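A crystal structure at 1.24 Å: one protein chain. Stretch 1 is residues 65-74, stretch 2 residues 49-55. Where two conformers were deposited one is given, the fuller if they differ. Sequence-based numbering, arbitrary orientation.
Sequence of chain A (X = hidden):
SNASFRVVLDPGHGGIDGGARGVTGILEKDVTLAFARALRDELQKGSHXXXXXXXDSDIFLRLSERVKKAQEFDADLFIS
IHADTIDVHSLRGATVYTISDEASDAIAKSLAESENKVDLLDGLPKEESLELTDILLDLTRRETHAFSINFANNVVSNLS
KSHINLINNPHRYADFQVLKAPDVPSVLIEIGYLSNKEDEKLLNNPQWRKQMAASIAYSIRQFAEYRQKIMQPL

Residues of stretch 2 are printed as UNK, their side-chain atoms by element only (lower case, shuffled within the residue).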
# COMPACT_ATOMS: atom_id res chain seq x y z
N GLU A 65 -16.65 -22.11 -4.55
CA GLU A 65 -15.65 -23.15 -4.41
C GLU A 65 -14.25 -22.59 -4.68
O GLU A 65 -13.28 -23.01 -4.06
CB GLU A 65 -15.95 -24.33 -5.33
CG GLU A 65 -15.17 -25.58 -4.99
CD GLU A 65 -15.67 -26.25 -3.72
OE1 GLU A 65 -16.77 -25.90 -3.25
OE2 GLU A 65 -14.96 -27.14 -3.20
N ARG A 66 -14.15 -21.65 -5.62
CA ARG A 66 -12.87 -21.00 -5.90
C ARG A 66 -12.39 -20.22 -4.67
O ARG A 66 -11.23 -20.30 -4.28
CB ARG A 66 -13.02 -20.11 -7.14
CG ARG A 66 -13.43 -20.91 -8.38
CD ARG A 66 -13.93 -19.99 -9.48
NE ARG A 66 -14.56 -20.72 -10.58
CZ ARG A 66 -13.99 -20.98 -11.75
NH1 ARG A 66 -12.74 -20.59 -12.00
NH2 ARG A 66 -14.66 -21.65 -12.68
N VAL A 67 -13.31 -19.48 -4.06
CA VAL A 67 -12.99 -18.72 -2.84
C VAL A 67 -12.57 -19.67 -1.71
O VAL A 67 -11.58 -19.43 -1.02
CB VAL A 67 -14.18 -17.86 -2.41
CG1 VAL A 67 -13.92 -17.19 -1.06
CG2 VAL A 67 -14.47 -16.80 -3.46
N LYS A 68 -13.31 -20.76 -1.55
CA LYS A 68 -13.00 -21.73 -0.51
C LYS A 68 -11.60 -22.31 -0.69
O LYS A 68 -10.87 -22.52 0.28
CB LYS A 68 -14.06 -22.84 -0.52
CG LYS A 68 -13.83 -23.98 0.46
CD LYS A 68 -15.03 -24.92 0.47
CE LYS A 68 -14.74 -26.22 1.20
NZ LYS A 68 -13.88 -27.13 0.39
N LYS A 69 -11.22 -22.58 -1.93
CA LYS A 69 -9.89 -23.12 -2.19
C LYS A 69 -8.79 -22.14 -1.77
O LYS A 69 -7.77 -22.54 -1.22
CB LYS A 69 -9.75 -23.52 -3.66
CG LYS A 69 -10.55 -24.77 -4.03
CD LYS A 69 -10.50 -25.04 -5.53
CE LYS A 69 -11.27 -26.30 -5.92
NZ LYS A 69 -10.75 -27.52 -5.24
N ALA A 70 -9.01 -20.85 -2.01
CA ALA A 70 -8.05 -19.84 -1.59
C ALA A 70 -7.90 -19.85 -0.06
O ALA A 70 -6.79 -19.78 0.46
CB ALA A 70 -8.48 -18.46 -2.08
N GLN A 71 -9.02 -19.93 0.64
CA GLN A 71 -9.00 -19.95 2.10
C GLN A 71 -8.38 -21.22 2.65
O GLN A 71 -7.61 -21.18 3.60
CB GLN A 71 -10.42 -19.77 2.65
CG GLN A 71 -11.01 -18.41 2.31
CD GLN A 71 -12.46 -18.32 2.70
OE1 GLN A 71 -13.26 -19.21 2.39
NE2 GLN A 71 -12.83 -17.24 3.38
N GLU A 72 -8.71 -22.36 2.05
CA GLU A 72 -8.15 -23.64 2.48
C GLU A 72 -6.63 -23.67 2.34
O GLU A 72 -5.93 -24.34 3.11
CB GLU A 72 -8.78 -24.79 1.69
CG GLU A 72 -10.24 -25.04 2.04
CD GLU A 72 -10.92 -26.02 1.10
OE1 GLU A 72 -11.96 -26.59 1.50
OE2 GLU A 72 -10.43 -26.22 -0.03
N PHE A 73 -6.11 -22.94 1.35
CA PHE A 73 -4.68 -22.88 1.09
C PHE A 73 -3.98 -21.87 2.01
O PHE A 73 -2.76 -21.73 1.96
CB PHE A 73 -4.45 -22.46 -0.38
CG PHE A 73 -3.05 -22.72 -0.90
CD1 PHE A 73 -2.62 -24.01 -1.10
CD2 PHE A 73 -2.21 -21.67 -1.23
CE1 PHE A 73 -1.34 -24.26 -1.59
CE2 PHE A 73 -0.94 -21.92 -1.74
CZ PHE A 73 -0.51 -23.21 -1.91
N ASP A 74 -4.74 -21.15 2.83
CA ASP A 74 -4.17 -20.05 3.61
C ASP A 74 -3.47 -19.05 2.70
O ASP A 74 -2.36 -18.60 2.97
CB ASP A 74 -3.22 -20.57 4.70
CG ASP A 74 -3.96 -21.24 5.85
OD1 ASP A 74 -5.16 -20.96 6.04
OD2 ASP A 74 -3.33 -22.05 6.56
N UNK A 49 7.84 -17.81 -3.44
CA UNK A 49 6.40 -17.81 -3.72
C UNK A 49 5.89 -19.23 -3.92
O UNK A 49 6.42 -19.96 -4.76
c UNK A 49 4.53 -16.90 -5.10
c UNK A 49 6.04 -16.99 -4.97
o UNK A 49 6.60 -15.67 -4.86
N UNK A 50 4.86 -19.60 -3.17
CA UNK A 50 4.22 -20.90 -3.33
C UNK A 50 2.87 -20.67 -3.99
O UNK A 50 2.08 -19.84 -3.54
c UNK A 50 5.31 -22.55 -0.01
c UNK A 50 4.04 -21.59 -1.98
c UNK A 50 3.30 -22.92 -2.15
c UNK A 50 5.40 -21.83 -1.32
N UNK A 51 2.61 -21.41 -5.07
CA UNK A 51 1.47 -21.14 -5.92
C UNK A 51 0.56 -22.35 -6.00
O UNK A 51 1.03 -23.48 -6.11
c UNK A 51 2.95 -19.74 -7.38
c UNK A 51 0.74 -20.52 -8.26
c UNK A 51 1.93 -20.85 -7.36
N UNK A 52 -0.75 -22.11 -5.97
CA UNK A 52 -1.72 -23.15 -6.29
C UNK A 52 -2.75 -22.57 -7.23
O UNK A 52 -2.99 -21.36 -7.23
c UNK A 52 -2.39 -23.68 -5.03
N UNK A 53 -3.34 -23.43 -8.05
CA UNK A 53 -4.44 -23.05 -8.93
C UNK A 53 -5.76 -23.63 -8.40
O UNK A 53 -5.77 -24.74 -7.86
c UNK A 53 -3.42 -22.64 -11.30
c UNK A 53 -4.18 -23.56 -10.35
c UNK A 53 -2.04 -22.23 -10.75
c UNK A 53 -3.27 -23.28 -12.68
N UNK A 54 -6.86 -22.90 -8.56
CA UNK A 54 -8.16 -23.46 -8.20
C UNK A 54 -8.51 -24.69 -9.05
O UNK A 54 -9.15 -25.61 -8.57
o UNK A 54 -9.27 -21.91 -9.65
c UNK A 54 -9.28 -22.41 -8.32
c UNK A 54 -9.08 -21.27 -7.31
N UNK A 55 -8.15 -24.64 -10.33
CA UNK A 55 -8.23 -25.78 -11.24
C UNK A 55 -6.98 -25.79 -12.08
O UNK A 55 -6.47 -24.73 -12.48
n UNK A 55 -9.98 -24.58 -16.72
c UNK A 55 -10.43 -23.43 -16.21
c UNK A 55 -9.46 -25.69 -12.14
n UNK A 55 -10.75 -23.36 -14.92
n UNK A 55 -10.55 -22.38 -16.99
c UNK A 55 -10.70 -24.48 -13.97
c UNK A 55 -9.42 -24.55 -13.16

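Position 49 carries three side-chain atoms, two carbons and an oxygen, with the first carbon forking to the other two. It lies out of reach of stretch 1 and touches nothing there. A beta-branched group with one hydroxyl is threonine, and Thr49 opens the strand without entering the contact.

Position 50 has four carbons, forked at the first, one arm a carbon longer than the other. Its CA-to-CB bond points toward stretch 1, and the short arm lies at the edge of the Phe73 ring. This is isoleucine: CG2 of Ile50 sits 3.8 Å from CZ of Phe73, near the plane of the ring.

At position 51 a single carbon carries two more, three in all. The CA-to-CB bond points away from stretch 1, and it is backbone that comes near Phe73. The residue is valine; C of Val51 lies 4.3 Å from CZ of Phe73.

Position 52 has one side-chain carbon and nothing beyond it. Its CA-to-CB bond points toward stretch 1 again, and the methyl settles over one face of the Phe73 ring. This is alanine. CB of Ala52 is 3.6 Å from CE1 of Phe73 and 3.7 Å from the centroid of the Phe73 ring, 17° off the normal, a CH-pi contact. With no atoms past CB, the residue lets the ring lie close to the strand.

Position 53 shows four carbons forked at the second. Its CA-to-CB bond points away, as at Val51, and it touches nothing on stretch 1. It is leucine.

Position 54 has a carbon bearing one oxygen and one carbon. Here the strand has ended; the residue is buried, its CA-to-CB bond points toward stretch 1, and it packs against Arg66 and Lys69. It is threonine once more. Its methyl, CG2 of Thr54, lies 3.8 Å from the backbone O of Arg66 and 4.1 Å from CB of Arg66. The aliphatic part of the lysine covers the same residue: CD of Lys69 approaches O of Thr54 at 3.4 Å and CB of Thr54 at 4.0 Å. The hydroxyl is hydrogen-bonded elsewhere in the structure.

Position 55 has three carbons, then a nitrogen, then a carbon carrying two further nitrogens. Its CA-to-CB bond runs sideways, though its end comes nearer, close to Arg66. This is arginine. NE of Arg55 lies 4.5 Å from NH1 of Arg66, like charges close together; both atoms find hydrogen-bond partners elsewhere.

The contact works without a single hydrogen bond or salt bridge across it, burying 350 Å² by shape and apolar packing. Arg66, Lys69 and Phe73 follow one another at steps of three and four and so bring their side chains to stretch 2, while Ile50 and Ala52 use the two-residue repeat of the strand. Thr54 has the largest covered area. The rule to read here is an alanine methyl over the ring face and an isoleucine methyl at its edge, with Lys69 and Arg66 lending carbons beside Thr54.

Stretch 2 (49-55) TIVALTR
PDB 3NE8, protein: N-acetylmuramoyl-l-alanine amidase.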